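Long-range contacts in alginase (Pseudoalteromonas, PDB 4Q8L), which probably cleaves the polysaccharide alginate by beta-elimination, as a calcium-binding alginate lyase of polysaccharide lyase family 18: residues Ile11-Gly16 with Glu48-Glu53; Thr62-Glu67 with Val220-Glu225; Ala68-Glu73 with Glu141-Arg146; Val118-Arg123 with Val154-Phe159. All coordinates share one frame; numbering follows the deposited sequence.

Interaction 1 of 4, residues Ile11-Gly16 with Glu48-Glu53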
# COMPACT_ATOMS: atom_id res chain seq x y z
N ILE A 11 -3.28 -10.63 -14.32
CA ILE A 11 -4.17 -9.81 -13.49
C ILE A 11 -3.61 -8.41 -13.24
O ILE A 11 -4.33 -7.41 -13.35
CB ILE A 11 -4.41 -10.47 -12.09
CG1 ILE A 11 -5.05 -11.85 -12.24
CG2 ILE A 11 -5.25 -9.55 -11.18
CD1 ILE A 11 -6.46 -11.84 -12.83
N PHE A 12 -2.32 -8.34 -12.90
CA PHE A 12 -1.71 -7.10 -12.43
C PHE A 12 -0.80 -6.44 -13.47
O PHE A 12 0.12 -7.07 -14.00
CB PHE A 12 -0.87 -7.34 -11.16
CG PHE A 12 -1.67 -7.84 -9.98
CD1 PHE A 12 -2.30 -6.95 -9.12
CD2 PHE A 12 -1.76 -9.21 -9.71
CE1 PHE A 12 -3.03 -7.40 -8.03
CE2 PHE A 12 -2.49 -9.68 -8.61
CZ PHE A 12 -3.13 -8.77 -7.77
N ASP A 13 -1.07 -5.16 -13.74
CA ASP A 13 -0.13 -4.30 -14.45
C ASP A 13 0.98 -3.95 -13.48
O ASP A 13 0.73 -3.79 -12.27
CB ASP A 13 -0.81 -2.99 -14.86
CG ASP A 13 -1.79 -3.15 -16.00
OD1 ASP A 13 -2.72 -2.32 -16.07
OD2 ASP A 13 -1.63 -4.08 -16.83
N LEU A 14 2.20 -3.82 -13.99
CA LEU A 14 3.31 -3.30 -13.21
C LEU A 14 3.31 -1.77 -13.22
O LEU A 14 3.35 -1.14 -14.28
CB LEU A 14 4.64 -3.81 -13.78
CG LEU A 14 5.93 -3.28 -13.15
CD1 LEU A 14 5.89 -3.38 -11.62
CD2 LEU A 14 7.16 -4.02 -13.73
N GLU A 15 3.27 -1.17 -12.03
CA GLU A 15 3.40 0.28 -11.92
C GLU A 15 4.83 0.65 -11.50
O GLU A 15 5.18 0.60 -10.32
CB GLU A 15 2.36 0.85 -10.94
CG GLU A 15 0.92 0.60 -11.41
CD GLU A 15 0.55 1.43 -12.64
OE1 GLU A 15 0.91 2.63 -12.68
OE2 GLU A 15 -0.09 0.89 -13.56
N GLY A 16 5.65 1.01 -12.47
CA GLY A 16 7.06 1.30 -12.19
C GLY A 16 7.93 0.20 -12.77
O GLY A 16 8.25 -0.77 -12.09
N GLU A 48 4.70 -0.68 -7.54
CA GLU A 48 3.59 -1.53 -7.11
C GLU A 48 2.91 -2.26 -8.27
O GLU A 48 3.19 -1.99 -9.44
CB GLU A 48 2.57 -0.68 -6.32
CG GLU A 48 1.78 0.30 -7.18
CD GLU A 48 1.06 1.39 -6.37
OE1 GLU A 48 0.72 2.43 -6.97
OE2 GLU A 48 0.80 1.21 -5.17
N TYR A 49 2.04 -3.20 -7.93
CA TYR A 49 1.22 -3.90 -8.91
C TYR A 49 -0.22 -3.45 -8.75
O TYR A 49 -0.65 -3.10 -7.65
CB TYR A 49 1.33 -5.42 -8.72
CG TYR A 49 2.67 -5.98 -9.12
CD1 TYR A 49 3.64 -6.23 -8.17
CD2 TYR A 49 2.97 -6.24 -10.45
CE1 TYR A 49 4.88 -6.74 -8.53
CE2 TYR A 49 4.20 -6.75 -10.82
CZ TYR A 49 5.15 -6.99 -9.85
OH TYR A 49 6.38 -7.50 -10.20
N LYS A 50 -0.97 -3.50 -9.85
CA LYS A 50 -2.30 -2.91 -9.91
C LYS A 50 -3.22 -3.76 -10.79
O LYS A 50 -2.89 -4.08 -11.94
CB LYS A 50 -2.18 -1.49 -10.48
CG LYS A 50 -3.50 -0.80 -10.76
CD LYS A 50 -3.35 0.15 -11.94
CE LYS A 50 -3.26 -0.64 -13.25
NZ LYS A 50 -2.72 0.21 -14.34
N VAL A 51 -4.38 -4.14 -10.25
CA VAL A 51 -5.34 -4.90 -11.04
C VAL A 51 -5.72 -4.09 -12.30
O VAL A 51 -6.14 -2.94 -12.21
CB VAL A 51 -6.61 -5.24 -10.22
CG1 VAL A 51 -7.68 -5.86 -11.12
CG2 VAL A 51 -6.26 -6.18 -9.05
N LYS A 52 -5.55 -4.69 -13.47
CA LYS A 52 -5.79 -3.96 -14.72
C LYS A 52 -7.25 -3.52 -14.89
O LYS A 52 -8.17 -4.17 -14.39
CB LYS A 52 -5.33 -4.78 -15.94
CG LYS A 52 -6.18 -6.01 -16.19
CD LYS A 52 -5.62 -6.86 -17.32
CE LYS A 52 -4.25 -7.43 -16.98
NZ LYS A 52 -3.86 -8.46 -17.98
N GLU A 53 -7.45 -2.41 -15.60
CA GLU A 53 -8.78 -1.84 -15.82
C GLU A 53 -9.77 -2.85 -16.40
O GLU A 53 -10.95 -2.86 -16.04
CB GLU A 53 -8.69 -0.62 -16.73
CG GLU A 53 -10.04 0.06 -17.01
CD GLU A 53 -9.93 1.31 -17.87
OE1 GLU A 53 -9.04 1.36 -18.76
OE2 GLU A 53 -10.72 2.25 -17.66
O HOH W 1 -4.90 -1.40 -16.72
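Ile11 meets the 48-53 segment first through its backbone: its carbonyl O accepts a nearly straight bond from Lys52 N (3.0 Å), which joins the two segments just where strand 48-51 ends. Its CG2 methyl lies beside CG2 of Val51, the two side chains running the same way. Phe12, a non-hydrogen-bonded partner of Val51, brings CE1 to 3.6 Å from Val51 CG2, an oblique approach, while its CB packs on CB of Tyr49. The same ring meets Tyr222 and Phe177 edge-to-face on the inner side of the sheet. Asp13 and Lys50 form a hydrogen-bonded pair, with backbone N-H...O bonds in both directions. On this other face OD1 of Asp13 takes Lys50 NZ on its anti lone pair (3.1 Å). Leu14 returns to the Phe12 face and lays CD1 over one face of the Tyr49 ring, 4.2 Å from its centroid, a CH-pi contact. Glu15 pairs with Glu48, and its N reaches Glu48 O at 2.7 Å. Its side chain, bent at chi2 (-69°), brings OE2 to Lys50 NZ (2.8 Å), which arrives from above the carboxylate plane. Lys50, folded at chi2 and chi3, is thus shared by two acids; OE1 of Glu15 turns instead to Arg46 and His37. Hydrogen-bonded and non-hydrogen-bonded pairs alternate, as in any antiparallel strand pair, and side chains fall on alternate faces, apolar on one and salt-bridged on the other, here at one side of the beta sandwich (jelly roll) of an alginate lyase.

Interaction 2 of 4, residues Thr62-Glu67 with Val220-Glu225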
# COMPACT_ATOMS: atom_id res chain seq x y z
N THR A 62 -16.64 -8.42 -6.18
CA THR A 62 -15.36 -9.14 -6.13
C THR A 62 -15.12 -9.89 -4.82
O THR A 62 -15.43 -9.40 -3.73
CB THR A 62 -14.15 -8.21 -6.41
OG1 THR A 62 -13.63 -7.72 -5.18
CG2 THR A 62 -14.55 -7.03 -7.27
N TYR A 63 -14.59 -11.09 -4.95
CA TYR A 63 -14.02 -11.80 -3.82
C TYR A 63 -12.53 -11.93 -4.12
O TYR A 63 -12.15 -12.50 -5.15
CB TYR A 63 -14.64 -13.19 -3.68
CG TYR A 63 -13.98 -14.02 -2.61
CD1 TYR A 63 -12.92 -14.87 -2.93
CD2 TYR A 63 -14.40 -13.96 -1.29
CE1 TYR A 63 -12.31 -15.63 -1.96
CE2 TYR A 63 -13.78 -14.72 -0.31
CZ TYR A 63 -12.74 -15.55 -0.65
OH TYR A 63 -12.13 -16.31 0.32
N GLU A 64 -11.69 -11.38 -3.26
CA GLU A 64 -10.26 -11.50 -3.46
C GLU A 64 -9.52 -11.66 -2.14
O GLU A 64 -9.91 -11.11 -1.11
CB GLU A 64 -9.71 -10.32 -4.29
CG GLU A 64 -9.78 -8.97 -3.60
CD GLU A 64 -9.67 -7.79 -4.56
OE1 GLU A 64 -10.47 -6.85 -4.41
OE2 GLU A 64 -8.78 -7.79 -5.45
N VAL A 65 -8.46 -12.46 -2.18
CA VAL A 65 -7.60 -12.69 -1.04
C VAL A 65 -6.14 -12.52 -1.44
O VAL A 65 -5.63 -13.29 -2.27
CB VAL A 65 -7.79 -14.09 -0.45
CG1 VAL A 65 -6.84 -14.31 0.73
CG2 VAL A 65 -9.25 -14.29 -0.02
N PHE A 66 -5.48 -11.50 -0.89
CA PHE A 66 -4.06 -11.28 -1.12
C PHE A 66 -3.28 -11.60 0.15
O PHE A 66 -3.64 -11.15 1.23
CB PHE A 66 -3.78 -9.82 -1.52
CG PHE A 66 -2.31 -9.50 -1.61
CD1 PHE A 66 -1.56 -9.87 -2.72
CD2 PHE A 66 -1.66 -8.84 -0.57
CE1 PHE A 66 -0.20 -9.59 -2.80
CE2 PHE A 66 -0.29 -8.56 -0.65
CZ PHE A 66 0.44 -8.92 -1.77
N GLU A 67 -2.21 -12.37 0.01
CA GLU A 67 -1.35 -12.71 1.14
C GLU A 67 0.12 -12.60 0.76
O GLU A 67 0.51 -12.96 -0.35
CB GLU A 67 -1.64 -14.12 1.66
CG GLU A 67 -3.08 -14.34 2.12
CD GLU A 67 -3.33 -15.78 2.57
OE1 GLU A 67 -4.43 -16.04 3.10
OE2 GLU A 67 -2.44 -16.63 2.39
N VAL A 220 3.92 -15.09 -1.80
CA VAL A 220 2.81 -14.26 -2.25
C VAL A 220 1.71 -15.13 -2.85
O VAL A 220 1.98 -16.04 -3.62
CB VAL A 220 3.28 -13.24 -3.31
CG1 VAL A 220 2.12 -12.40 -3.81
CG2 VAL A 220 4.42 -12.35 -2.75
N SER A 221 0.46 -14.86 -2.50
CA SER A 221 -0.64 -15.51 -3.19
C SER A 221 -1.76 -14.52 -3.42
O SER A 221 -1.91 -13.55 -2.67
CB SER A 221 -1.13 -16.77 -2.45
OG SER A 221 -1.64 -16.45 -1.18
N TYR A 222 -2.53 -14.75 -4.47
CA TYR A 222 -3.66 -13.89 -4.79
C TYR A 222 -4.78 -14.74 -5.40
O TYR A 222 -4.56 -15.46 -6.37
CB TYR A 222 -3.25 -12.74 -5.72
CG TYR A 222 -4.41 -11.84 -6.11
CD1 TYR A 222 -4.92 -10.92 -5.20
CD2 TYR A 222 -4.99 -11.92 -7.36
CE1 TYR A 222 -5.99 -10.10 -5.54
CE2 TYR A 222 -6.06 -11.10 -7.71
CZ TYR A 222 -6.56 -10.19 -6.80
OH TYR A 222 -7.62 -9.38 -7.12
N THR A 223 -5.96 -14.65 -4.80
CA THR A 223 -7.14 -15.37 -5.27
C THR A 223 -8.17 -14.32 -5.64
O THR A 223 -8.34 -13.33 -4.92
CB THR A 223 -7.75 -16.26 -4.17
OG1 THR A 223 -6.82 -17.28 -3.80
CG2 THR A 223 -9.04 -16.92 -4.67
N ARG A 224 -8.85 -14.53 -6.76
CA ARG A 224 -9.85 -13.59 -7.23
C ARG A 224 -11.00 -14.37 -7.87
O ARG A 224 -10.78 -15.31 -8.63
CB ARG A 224 -9.25 -12.63 -8.26
CG ARG A 224 -10.25 -11.68 -8.93
CD ARG A 224 -9.54 -10.74 -9.92
NE ARG A 224 -10.42 -9.69 -10.44
CZ ARG A 224 -10.57 -8.49 -9.89
NH1 ARG A 224 -9.90 -8.17 -8.78
NH2 ARG A 224 -11.40 -7.60 -10.43
N GLU A 225 -12.21 -13.97 -7.52
CA GLU A 225 -13.42 -14.43 -8.18
C GLU A 225 -14.35 -13.24 -8.27
O GLU A 225 -14.27 -12.31 -7.47
CB GLU A 225 -14.11 -15.53 -7.38
CG GLU A 225 -13.35 -16.83 -7.37
CD GLU A 225 -13.87 -17.81 -6.33
OE1 GLU A 225 -13.15 -18.81 -6.07
OE2 GLU A 225 -14.97 -17.58 -5.78
O HOH W 2 -9.33 -5.60 -7.50
O HOH W 3 -4.45 -15.61 -1.72
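Two long strands of the seven-stranded antiparallel sheet in this jelly-roll sandwich run side by side here, with three hydrogen-bonded pairs, Tyr63-Glu225, Val65-Thr223 and Glu67-Ser221, stitched by six backbone bonds. The axes are almost exactly antiparallel, at 178°. Between these rungs the inner face carries Glu64 beside Arg224 and Phe66 beside Tyr222. Glu64 places CG between its backbone N and carbonyl carbon (chi1 67°) and then extends, which brings OE2 to the edge of the Tyr222 ring. There the phenol OH donates to OE2 at 2.6 Å, on the anti side of the carboxylate and 23° out of its plane. Arg224 lies alongside Glu64: its NH1 gives an in-plane bond to Tyr222 OH (3.1 Å) and forms a salt bridge of 3.5 Å with Glu64 OE2, while a water joins the same two atoms. Further along, Phe66 CE1 touches Val220 CG1 (3.8 Å), and Tyr222 CD1 approaches Phe66 CB. Outside the pair, Arg224 NH2 is held by Leu55 O. With the phenol and water at OE2, and His85 and Asn149 at OE1, both oxygens are held, which would restrict the carboxylate's rotation, and the tyrosine hydroxyl acts as both donor and acceptor between acid and arginine.

Interaction 3 of 4, residues Ala68-Glu73 with Glu141-Arg146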
# COMPACT_ATOMS: atom_id res chain seq x y z
N ALA A 68 0.93 -12.12 1.70
CA ALA A 68 2.36 -11.99 1.46
C ALA A 68 3.13 -11.91 2.76
O ALA A 68 2.61 -11.44 3.78
CB ALA A 68 2.67 -10.76 0.58
N THR A 69 4.36 -12.40 2.71
CA THR A 69 5.35 -12.15 3.75
C THR A 69 6.08 -10.87 3.35
O THR A 69 6.63 -10.76 2.25
CB THR A 69 6.33 -13.34 3.87
OG1 THR A 69 5.60 -14.49 4.34
CG2 THR A 69 7.45 -13.03 4.85
N VAL A 70 6.04 -9.88 4.24
CA VAL A 70 6.44 -8.53 3.90
C VAL A 70 7.56 -8.04 4.82
O VAL A 70 7.41 -7.98 6.04
CB VAL A 70 5.24 -7.55 4.03
CG1 VAL A 70 5.62 -6.15 3.55
CG2 VAL A 70 4.03 -8.09 3.27
N LYS A 71 8.69 -7.70 4.21
CA LYS A 71 9.80 -7.08 4.93
C LYS A 71 9.83 -5.60 4.56
O LYS A 71 9.76 -5.25 3.38
CB LYS A 71 11.11 -7.76 4.54
CG LYS A 71 12.35 -7.21 5.24
CD LYS A 71 13.64 -7.83 4.69
CE LYS A 71 14.86 -7.36 5.48
NZ LYS A 71 16.15 -7.57 4.76
N VAL A 72 9.92 -4.73 5.55
CA VAL A 72 9.98 -3.29 5.27
C VAL A 72 11.28 -2.66 5.76
O VAL A 72 11.65 -2.77 6.93
CB VAL A 72 8.78 -2.54 5.90
CG1 VAL A 72 8.80 -1.07 5.48
CG2 VAL A 72 7.48 -3.20 5.48
N GLU A 73 11.99 -2.01 4.84
CA GLU A 73 13.16 -1.22 5.21
C GLU A 73 12.92 0.20 4.74
O GLU A 73 12.71 0.45 3.55
CB GLU A 73 14.42 -1.80 4.58
CG GLU A 73 14.69 -3.24 5.00
CD GLU A 73 15.81 -3.87 4.20
OE1 GLU A 73 16.96 -3.91 4.71
OE2 GLU A 73 15.55 -4.34 3.06
N GLU A 141 12.42 -5.47 9.84
CA GLU A 141 11.57 -6.55 10.32
C GLU A 141 10.60 -7.05 9.23
O GLU A 141 10.32 -6.34 8.25
CB GLU A 141 10.80 -6.13 11.57
CG GLU A 141 11.71 -5.77 12.75
CD GLU A 141 10.98 -5.67 14.08
OE1 GLU A 141 11.60 -6.01 15.12
OE2 GLU A 141 9.80 -5.23 14.10
N THR A 142 10.11 -8.26 9.43
CA THR A 142 9.20 -8.92 8.51
C THR A 142 7.89 -9.25 9.23
O THR A 142 7.90 -9.58 10.43
CB THR A 142 9.83 -10.23 7.98
OG1 THR A 142 11.02 -9.93 7.24
CG2 THR A 142 8.87 -10.99 7.08
N PHE A 143 6.77 -9.15 8.51
CA PHE A 143 5.48 -9.63 9.03
C PHE A 143 4.64 -10.26 7.93
O PHE A 143 4.93 -10.08 6.74
CB PHE A 143 4.70 -8.52 9.74
CG PHE A 143 4.24 -7.41 8.83
CD1 PHE A 143 2.95 -7.39 8.30
CD2 PHE A 143 5.10 -6.36 8.51
CE1 PHE A 143 2.53 -6.37 7.46
CE2 PHE A 143 4.69 -5.32 7.67
CZ PHE A 143 3.40 -5.33 7.15
N ASN A 144 3.61 -11.00 8.31
CA ASN A 144 2.69 -11.57 7.33
C ASN A 144 1.44 -10.70 7.16
O ASN A 144 0.80 -10.31 8.13
CB ASN A 144 2.31 -13.00 7.70
CG ASN A 144 3.48 -13.97 7.55
OD1 ASN A 144 4.27 -13.86 6.61
ND2 ASN A 144 3.60 -14.90 8.48
N LEU A 145 1.10 -10.41 5.90
CA LEU A 145 -0.05 -9.58 5.58
C LEU A 145 -1.14 -10.40 4.89
O LEU A 145 -0.84 -11.20 4.00
CB LEU A 145 0.37 -8.44 4.64
CG LEU A 145 -0.74 -7.52 4.12
CD1 LEU A 145 -1.35 -6.71 5.26
CD2 LEU A 145 -0.26 -6.57 3.01
N ARG A 146 -2.40 -10.19 5.28
CA ARG A 146 -3.53 -10.73 4.53
C ARG A 146 -4.57 -9.64 4.32
O ARG A 146 -4.95 -8.95 5.26
CB ARG A 146 -4.17 -11.93 5.23
CG ARG A 146 -5.29 -12.61 4.42
CD ARG A 146 -5.88 -13.83 5.17
NE ARG A 146 -6.65 -13.40 6.33
CZ ARG A 146 -7.22 -14.22 7.21
NH1 ARG A 146 -7.90 -13.72 8.24
NH2 ARG A 146 -7.10 -15.54 7.08
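Val70 sits over one face of the Phe143 ring, its CB 4.2 Å above the ring plane and displaced toward the rim. The ring reaches this place because Phe143 turns CG between its own N and carbonyl carbon (chi1 66°), bringing it back toward the 68-73 strand. Val72 adds CG2 at CE2 of the ring, at an oblique approach, and Val70 CG2 meets Leu145 CB at 3.9 Å. These side chains share the inner face of the sheet, where Phe143 also stacks on Phe159 and Ile82 of the opposing sheet touches Phe143 and Leu145. On the outer face Thr69 and Asn144 run alongside each other, with OG1 and OD1 2.7 Å apart. Thr69 CG2 presses on Thr142 CG2 at 3.3 Å, a close methyl-methyl contact, while CB and CG of Lys71 pass by Thr142 OG1. Backbone bonds hold this register: Leu145 N to Ala68 O is almost linear (178°), Val70 and Phe143 bond in both directions, and Val72 N reaches Glu141 O at 3.2 Å. The chemistry therefore divides by face: aromatic and branched aliphatic groups seal the interior of the sandwich, whereas the outer face adds a single polar side-chain pair, Thr69 with Asn144, whose hydroxyl has two acceptors within reach, Asn144 OD1 and Asn219 OD1 on the strand at its other flank.

Interaction 4 of 4, residues Val118-Arg123 with Val154-Phe159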
# COMPACT_ATOMS: atom_id res chain seq x y z
N VAL A 118 1.86 0.14 11.99
CA VAL A 118 1.22 -0.53 10.88
C VAL A 118 -0.27 -0.51 11.14
O VAL A 118 -0.73 -1.02 12.17
CB VAL A 118 1.69 -1.97 10.75
CG1 VAL A 118 0.99 -2.64 9.57
CG2 VAL A 118 3.20 -2.00 10.58
N TYR A 119 -1.02 0.12 10.24
CA TYR A 119 -2.43 0.30 10.47
C TYR A 119 -3.21 0.30 9.16
O TYR A 119 -2.64 0.34 8.08
CB TYR A 119 -2.69 1.59 11.26
CG TYR A 119 -2.27 2.86 10.54
CD1 TYR A 119 -0.98 3.38 10.71
CD2 TYR A 119 -3.16 3.54 9.72
CE1 TYR A 119 -0.60 4.55 10.06
CE2 TYR A 119 -2.78 4.71 9.07
CZ TYR A 119 -1.50 5.21 9.25
OH TYR A 119 -1.12 6.37 8.60
N VAL A 120 -4.53 0.26 9.28
CA VAL A 120 -5.38 0.21 8.10
C VAL A 120 -6.44 1.32 8.15
O VAL A 120 -6.96 1.64 9.22
CB VAL A 120 -6.04 -1.18 7.97
CG1 VAL A 120 -6.90 -1.49 9.20
CG2 VAL A 120 -6.88 -1.27 6.70
N ARG A 121 -6.71 1.93 7.00
CA ARG A 121 -7.87 2.80 6.89
C ARG A 121 -8.89 2.14 5.97
O ARG A 121 -8.53 1.67 4.89
CB ARG A 121 -7.48 4.19 6.35
CG ARG A 121 -6.82 5.10 7.38
CD ARG A 121 -6.42 6.45 6.77
NE ARG A 121 -6.05 7.38 7.83
CZ ARG A 121 -6.92 8.17 8.46
NH1 ARG A 121 -8.20 8.16 8.11
NH2 ARG A 121 -6.50 8.98 9.42
N LEU A 122 -10.14 2.09 6.41
CA LEU A 122 -11.21 1.53 5.60
C LEU A 122 -12.36 2.51 5.53
O LEU A 122 -12.78 3.06 6.55
CB LEU A 122 -11.72 0.21 6.18
CG LEU A 122 -10.70 -0.92 6.36
CD1 LEU A 122 -11.37 -2.11 7.02
CD2 LEU A 122 -10.12 -1.34 5.02
N ARG A 123 -12.88 2.73 4.33
CA ARG A 123 -13.97 3.69 4.17
C ARG A 123 -15.29 2.99 4.37
O ARG A 123 -15.67 2.13 3.57
CB ARG A 123 -13.93 4.35 2.79
CG ARG A 123 -14.85 5.57 2.70
CD ARG A 123 -14.83 6.21 1.31
NE ARG A 123 -13.53 6.82 0.99
CZ ARG A 123 -13.12 8.00 1.43
NH1 ARG A 123 -11.93 8.47 1.07
NH2 ARG A 123 -13.88 8.72 2.25
N VAL A 154 -14.36 -5.90 3.88
CA VAL A 154 -12.90 -5.90 3.79
C VAL A 154 -12.23 -6.15 5.14
O VAL A 154 -12.56 -5.50 6.13
CB VAL A 154 -12.37 -4.60 3.19
CG1 VAL A 154 -10.82 -4.60 3.17
CG2 VAL A 154 -12.93 -4.43 1.77
N GLU A 155 -11.32 -7.11 5.16
CA GLU A 155 -10.61 -7.47 6.39
C GLU A 155 -9.11 -7.52 6.15
O GLU A 155 -8.64 -8.11 5.18
CB GLU A 155 -11.10 -8.82 6.91
CG GLU A 155 -10.50 -9.23 8.27
CD GLU A 155 -10.79 -10.69 8.61
OE1 GLU A 155 -10.69 -11.06 9.81
OE2 GLU A 155 -11.11 -11.49 7.69
N VAL A 156 -8.35 -6.89 7.04
CA VAL A 156 -6.91 -6.88 6.95
C VAL A 156 -6.30 -7.54 8.18
O VAL A 156 -6.71 -7.25 9.31
CB VAL A 156 -6.36 -5.45 6.82
CG1 VAL A 156 -4.82 -5.45 6.88
CG2 VAL A 156 -6.85 -4.82 5.51
N THR A 157 -5.33 -8.43 7.96
CA THR A 157 -4.65 -9.12 9.04
C THR A 157 -3.15 -8.88 8.94
O THR A 157 -2.56 -9.11 7.88
CB THR A 157 -4.92 -10.64 9.00
OG1 THR A 157 -6.33 -10.87 8.95
CG2 THR A 157 -4.33 -11.34 10.24
N ALA A 158 -2.54 -8.39 10.02
CA ALA A 158 -1.09 -8.25 10.11
C ALA A 158 -0.67 -8.58 11.53
O ALA A 158 -1.34 -8.19 12.49
CB ALA A 158 -0.63 -6.82 9.71
N PHE A 159 0.45 -9.28 11.68
CA PHE A 159 0.93 -9.73 12.99
C PHE A 159 -0.12 -10.61 13.66
O PHE A 159 -0.16 -10.71 14.89
CB PHE A 159 1.24 -8.55 13.91
CG PHE A 159 2.18 -7.53 13.32
CD1 PHE A 159 1.68 -6.37 12.75
CD2 PHE A 159 3.55 -7.73 13.36
CE1 PHE A 159 2.54 -5.42 12.21
CE2 PHE A 159 4.42 -6.78 12.81
CZ PHE A 159 3.91 -5.63 12.24
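Val120 holds CG2 anti to its backbone N (chi1 59° for CG1), and Val156 sets its own CG2 anti to the carbonyl carbon; the two methyls thereby come to 3.7 Å as the side chains pass in opposing senses. This is the face-to-face packing of a beta sandwich: strand 118-123 belongs to one sheet of the jelly roll and strand 154-158 to the other. Their axes are 8.5 Å apart and run antiparallel (177°), so contact is made by side chains across the interior, with the backbones too far apart to pair. Every second residue of the two strands takes part. At one end Leu122 crosses Val154, its CD2 3.8 Å from Val154 CG1 and its CD1 against the carbonyl O of Val154. In the middle lies the valine pair, and beyond it Val118 CG1 reaches toward CB of Ala158 at the longer distance of 4.5 Å. Phe163 and Ile165 of the next strand also press on Leu122, and Phe163 on Val120, while Val96 and Leu134 meet Val156, so the contact is made largely by apolar side chains. Tyr119 and Glu155 point away from it, and Arg121 forms salt bridges with Glu103 and Glu129. Just past strand 154-158, Phe159 brings its ring to the end of the layer: Val118 CB sits at the edge of the ring, near its plane, 3.8 Å from CE1.

Interactions 1, 2 and 3 are pairings within sheets, whereas interaction 4 packs one sheet on the other. Interaction 1 closes first along the chain. Interaction 2 then spans a long stretch of chain within which interactions 3 and 4 both form, their segments alternating. Interactions 2 and 3 share strand 62-74, with centres about 17 Å apart, and strands 142-150 and 153-158 continue the same sheet into interaction 4, whose centre lies about 13 Å from that of interaction 3. Interactions 1 and 4 sit on opposite sides of the chain's centre, about 21 Å apart. Interaction 1, on the other sheet, touches interaction 2 across the interior; there and at interaction 4 the two layers of the sandwich meet.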